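Local structure of pirin-like protein YhaK (Escherichia coli, 2VEC) at residues V106-G111 against I153-L158; I187-G192 against L241-P246. The protein lacks quercetin 2,3-dioxygenase activity and is a monomeric, redox-sensitive bicupin of the pirin family. All coordinates share one frame; numbering follows the deposited sequence.

Contact 1. Residues V106-G111 against I153-L158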
loop_
_atom_site.group_PDB
_atom_site.type_symbol
_atom_site.label_atom_id
_atom_site.label_comp_id
_atom_site.label_asym_id
_atom_site.label_seq_id
_atom_site.Cartn_x
_atom_site.Cartn_y
_atom_site.Cartn_z
ATOM N N VAL A 106 0.745 16.225 -9.674
ATOM C CA VAL A 106 0.356 16.249 -8.284
ATOM C C VAL A 106 1.631 16.100 -7.472
ATOM O O VAL A 106 2.548 15.403 -7.885
ATOM C CB VAL A 106 -0.670 15.104 -7.980
ATOM C CG1 VAL A 106 -0.069 13.703 -8.283
ATOM C CG2 VAL A 106 -1.205 15.198 -6.552
ATOM N N GLN A 107 1.678 16.767 -6.327
ATOM C CA GLN A 107 2.772 16.622 -5.364
ATOM C C GLN A 107 2.257 15.874 -4.142
ATOM O O GLN A 107 1.119 16.086 -3.716
ATOM C CB GLN A 107 3.255 17.991 -4.877
ATOM C CG GLN A 107 3.722 18.950 -5.938
ATOM C CD GLN A 107 4.029 20.332 -5.325
ATOM O OE1 GLN A 107 4.433 20.423 -4.160
ATOM N NE2 GLN A 107 3.818 21.394 -6.092
ATOM N N ALA A 108 3.101 15.036 -3.548
ATOM C CA ALA A 108 2.721 14.322 -2.322
ATOM C C ALA A 108 3.852 14.337 -1.305
ATOM O O ALA A 108 4.956 13.992 -1.653
ATOM C CB ALA A 108 2.333 12.897 -2.639
ATOM N N SER A 109 3.566 14.744 -0.070
ATOM C CA SER A 109 4.546 14.691 1.039
ATOM C C SER A 109 4.301 13.525 2.001
ATOM O O SER A 109 3.298 12.820 1.918
ATOM C CB SER A 109 4.533 15.979 1.849
ATOM O OG SER A 109 4.574 17.129 1.028
ATOM N N ALA A 110 5.234 13.337 2.928
ATOM C CA ALA A 110 5.119 12.294 3.951
ATOM C C ALA A 110 3.761 12.423 4.625
ATOM O O ALA A 110 3.321 13.553 4.939
ATOM C CB ALA A 110 6.229 12.476 4.981
ATOM N N GLY A 111 3.103 11.293 4.842
ATOM C CA GLY A 111 1.816 11.306 5.501
ATOM C C GLY A 111 0.617 11.287 4.558
ATOM O O GLY A 111 -0.528 11.267 5.026
ATOM N N ILE A 153 -6.396 11.219 -10.524
ATOM C CA ILE A 153 -5.524 11.447 -9.373
ATOM C C ILE A 153 -6.385 11.723 -8.145
ATOM O O ILE A 153 -7.305 12.569 -8.195
ATOM C CB ILE A 153 -4.631 12.695 -9.635
ATOM C CG1 ILE A 153 -3.645 12.447 -10.786
ATOM C CG2 ILE A 153 -3.886 13.171 -8.326
ATOM C CD1 ILE A 153 -2.961 13.723 -11.305
ATOM N N GLN A 154 -6.116 11.003 -7.063
ATOM C CA GLN A 154 -6.720 11.291 -5.763
ATOM C C GLN A 154 -5.620 11.256 -4.722
ATOM O O GLN A 154 -4.649 10.464 -4.845
ATOM C CB GLN A 154 -7.732 10.226 -5.404
ATOM C CG GLN A 154 -8.871 10.095 -6.414
ATOM C CD GLN A 154 -9.656 8.833 -6.155
ATOM O OE1 GLN A 154 -10.510 8.793 -5.267
ATOM N NE2 GLN A 154 -9.351 7.787 -6.901
ATOM N N LYS A 155 -5.779 12.058 -3.676
ATOM C CA LYS A 155 -4.871 11.980 -2.534
ATOM C C LYS A 155 -5.668 11.883 -1.246
ATOM O O LYS A 155 -6.792 12.372 -1.193
ATOM C CB LYS A 155 -4.043 13.262 -2.465
ATOM C CG LYS A 155 -2.909 13.353 -3.456
ATOM C CD LYS A 155 -1.838 14.349 -2.946
ATOM C CE LYS A 155 -2.318 15.792 -2.838
ATOM N NZ LYS A 155 -1.144 16.623 -2.311
ATOM N N LEU A 156 -5.053 11.320 -0.203
ATOM C CA LEU A 156 -5.657 11.177 1.118
ATOM C C LEU A 156 -4.611 11.465 2.191
ATOM O O LEU A 156 -3.463 11.000 2.124
ATOM C CB LEU A 156 -6.230 9.742 1.313
ATOM C CG LEU A 156 -6.742 9.310 2.715
ATOM C CD1 LEU A 156 -7.922 8.379 2.583
ATOM C CD2 LEU A 156 -5.623 8.602 3.531
ATOM N N ALA A 157 -4.983 12.254 3.185
ATOM C CA ALA A 157 -4.098 12.506 4.292
ATOM C C ALA A 157 -4.252 11.408 5.360
ATOM O O ALA A 157 -5.325 11.255 5.941
ATOM C CB ALA A 157 -4.376 13.914 4.913
ATOM N N LEU A 158 -3.178 10.687 5.644
ATOM C CA LEU A 158 -3.242 9.593 6.637
ATOM C C LEU A 158 -3.470 10.152 8.023
ATOM O O LEU A 158 -2.742 11.060 8.470
ATOM C CB LEU A 158 -1.957 8.750 6.631
ATOM C CG LEU A 158 -1.642 8.101 5.299
ATOM C CD1 LEU A 158 -0.243 7.451 5.402
ATOM C CD2 LEU A 158 -2.676 7.029 4.987
#

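Contact 2. Residues I187-G192 against L241-P246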
loop_
_atom_site.group_PDB
_atom_site.type_symbol
_atom_site.label_atom_id
_atom_site.label_comp_id
_atom_site.label_asym_id
_atom_site.label_seq_id
_atom_site.Cartn_x
_atom_site.Cartn_y
_atom_site.Cartn_z
ATOM N N ILE A 187 -2.550 0.803 9.355
ATOM C CA ILE A 187 -2.578 0.459 10.786
ATOM C C ILE A 187 -1.409 1.083 11.527
ATOM O O ILE A 187 -0.289 0.975 11.085
ATOM C CB ILE A 187 -2.502 -1.115 10.955
ATOM C CG1 ILE A 187 -3.781 -1.744 10.432
ATOM C CG2 ILE A 187 -2.324 -1.551 12.451
ATOM C CD1 ILE A 187 -3.626 -2.445 9.079
ATOM N N VAL A 188 -1.668 1.753 12.644
ATOM C CA VAL A 188 -0.585 2.341 13.445
ATOM C C VAL A 188 -0.892 1.958 14.875
ATOM O O VAL A 188 -1.890 2.433 15.436
ATOM C CB VAL A 188 -0.503 3.921 13.291
ATOM C CG1 VAL A 188 0.710 4.487 14.071
ATOM C CG2 VAL A 188 -0.404 4.306 11.773
ATOM N N LEU A 189 -0.059 1.110 15.459
ATOM C CA LEU A 189 -0.314 0.567 16.817
ATOM C C LEU A 189 0.939 0.651 17.665
ATOM O O LEU A 189 2.047 0.495 17.119
ATOM C CB LEU A 189 -0.730 -0.920 16.746
ATOM C CG LEU A 189 -2.055 -1.254 16.030
ATOM C CD1 LEU A 189 -2.281 -2.759 15.838
ATOM C CD2 LEU A 189 -3.285 -0.572 16.682
ATOM N N ASP A 190 0.757 0.857 18.970
ATOM C CA ASP A 190 1.821 0.703 19.970
ATOM C C ASP A 190 1.956 -0.787 20.278
ATOM O O ASP A 190 1.020 -1.570 20.052
ATOM C CB ASP A 190 1.508 1.477 21.274
ATOM C CG ASP A 190 1.432 3.001 21.071
ATOM O OD1 ASP A 190 2.156 3.534 20.209
ATOM O OD2 ASP A 190 0.669 3.684 21.800
ATOM N N LYS A 191 3.117 -1.177 20.789
ATOM C CA LYS A 191 3.374 -2.564 21.163
ATOM C C LYS A 191 2.250 -3.081 22.055
ATOM O O LYS A 191 1.829 -2.403 23.010
ATOM C CB LYS A 191 4.730 -2.683 21.866
ATOM C CG LYS A 191 5.149 -4.090 22.184
ATOM C CD LYS A 191 6.462 -4.088 22.960
ATOM C CE LYS A 191 6.929 -5.496 23.281
ATOM N NZ LYS A 191 6.342 -6.009 24.530
ATOM N N GLY A 192 1.744 -4.257 21.720
ATOM C CA GLY A 192 0.709 -4.896 22.517
ATOM C C GLY A 192 -0.711 -4.446 22.199
ATOM O O GLY A 192 -1.650 -5.018 22.742
ATOM N N LEU A 241 -5.075 -8.113 14.309
ATOM C CA LEU A 241 -3.650 -7.848 14.234
ATOM C C LEU A 241 -3.169 -7.352 15.564
ATOM O O LEU A 241 -3.797 -6.465 16.168
ATOM C CB LEU A 241 -3.358 -6.746 13.211
ATOM C CG LEU A 241 -3.770 -7.030 11.751
ATOM C CD1 LEU A 241 -3.267 -5.891 10.897
ATOM C CD2 LEU A 241 -3.241 -8.396 11.281
ATOM N N VAL A 242 -2.018 -7.859 16.000
ATOM C CA VAL A 242 -1.504 -7.489 17.334
ATOM C C VAL A 242 -0.047 -7.050 17.190
ATOM O O VAL A 242 0.782 -7.803 16.630
ATOM C CB VAL A 242 -1.564 -8.678 18.336
ATOM C CG1 VAL A 242 -1.055 -8.250 19.729
ATOM C CG2 VAL A 242 -2.986 -9.255 18.433
ATOM N N ALA A 243 0.271 -5.858 17.689
ATOM C CA ALA A 243 1.624 -5.333 17.537
ATOM C C ALA A 243 2.596 -5.962 18.522
ATOM O O ALA A 243 2.296 -6.087 19.701
ATOM C CB ALA A 243 1.643 -3.803 17.656
ATOM N N ASP A 244 3.755 -6.370 18.004
ATOM C CA ASP A 244 4.817 -6.898 18.831
ATOM C C ASP A 244 5.943 -5.920 19.031
ATOM O O ASP A 244 6.901 -6.222 19.748
ATOM C CB ASP A 244 5.354 -8.172 18.219
ATOM C CG ASP A 244 4.342 -9.260 18.238
ATOM O OD1 ASP A 244 3.785 -9.510 19.323
ATOM O OD2 ASP A 244 4.068 -9.820 17.165
ATOM N N SER A 245 5.811 -4.752 18.399
ATOM C CA SER A 245 6.634 -3.572 18.658
ATOM C C SER A 245 5.825 -2.394 18.120
ATOM O O SER A 245 4.750 -2.616 17.550
ATOM C CB SER A 245 7.966 -3.663 17.917
ATOM O OG SER A 245 7.782 -3.732 16.502
ATOM N N PRO A 246 6.323 -1.146 18.257
ATOM C CA PRO A 246 5.601 -0.057 17.569
ATOM C C PRO A 246 5.461 -0.382 16.085
ATOM O O PRO A 246 6.424 -0.839 15.481
ATOM C CB PRO A 246 6.500 1.159 17.796
ATOM C CG PRO A 246 7.240 0.843 19.097
ATOM C CD PRO A 246 7.487 -0.654 19.032
#

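Contact 1. Residues V106-G111 against I153-L158
From V106 facing I153 to G111 meeting L158, strands 106-109 and 153-157 run in nearly the same direction, 21° apart, but their axes come no nearer than 9.0 Å, so side chains rather than paired backbones bridge most of the gap. V106 and I153 reach tip to tip, with V106 CB 3.8 Å from I153 CG2. V106 CG2, anti to the backbone N, leans over the same methyl and also along the lysine: it lies 3.8 Å from K155 CD. Two beta-branched residues suit this place, being broad close to the backbone and content in an extended strand. K155 serves twice. Its methylenes slide past V106, and a bend at CG-CD (chi3 -65°) turns the ammonium group onto the backbone, where NZ donates to Q107 O at 2.7 Å, almost straight out from the carbonyl (C=O...N 169°). A108, buried, brings only its small CB methyl, loosely, 4.4 Å from K155 CD. NZ also forms a salt bridge with E112, so a carbonyl and a carboxylate hold it, while the other oxygen of E112 accepts S109 N. At the far end the backbones do meet: L158 N gives a bond of 2.8 Å to G111 O, and L158 CB packs against that same oxygen. G111 has a positive phi, at which a side chain would press on the carbonyl of A110. The L158-G111 bond continues the antiparallel register in which Q154 pairs with L115 of strand 112-116. L114 of that strand touches both V106 and I153, while L156, on the other face of 153-157, packs on L176 and I166. The contact thus joins edge strands 105-109 and 153-157 of the two facing sheets of the N-terminal cupin beta-sandwich.

Contact 2. Residues I187-G192 against L241-P246
A243 sits at the centre of this contact: its CB lies 3.8 Å from L189 CB and 3.3 Å from D190 O, an approach that suits a residue as small as alanine. The carbonyl of A243 receives G192 N at 2.8 Å, with the donor raised 41° out of the carbonyl plane. G192 takes a positive phi, where a side chain would collide with the carbonyl of K191. Deeper in, I187 and L241 cross at about a right angle and touch through their CD1 methyls, 3.9 Å apart, as befits branched aliphatic residues between sheets. On the outer side K191 CG, anti to the backbone N (chi1 -175°), runs the extended chain along the turn, CB 3.8 Å from S245 CA and CE against D244 O. The turn is itself held from behind: D244 OD2 is hydrogen-bonded to H214 ND1, S245 OG to K212 N and G34 O, and D244 O to Q35. F197 of strand 194-198 touches both I187 and L241. Strand 183-189 pairs with 247-254 in one sheet of the C-terminal cupin, while 238-243 lies between 194-198 and 213-217 in the other, their short segments inclined at 42° across the interior.

Overall arrangement
From the N terminus, an arm passing G34 and Q35 first reaches the turn of contact 2, close to the C33-C227 disulfide that ties it to the second cupin. The chain then builds the first cupin, where contact 1 closes a loop of 41 residues carrying strands 112-116, 124-128 and 135-143. Only after this does contact 2 open, closing 48 residues, from strand 194-198 to the beginning of strand 238-243. The loops follow in series, neither nesting nor crossing. The centres of contact 1 and contact 2 are about 24 Å apart, and the nearest atoms of contact 1 and contact 2 about 7 Å, without touching. Each contact ties two sheets together within its own half of the bicupin.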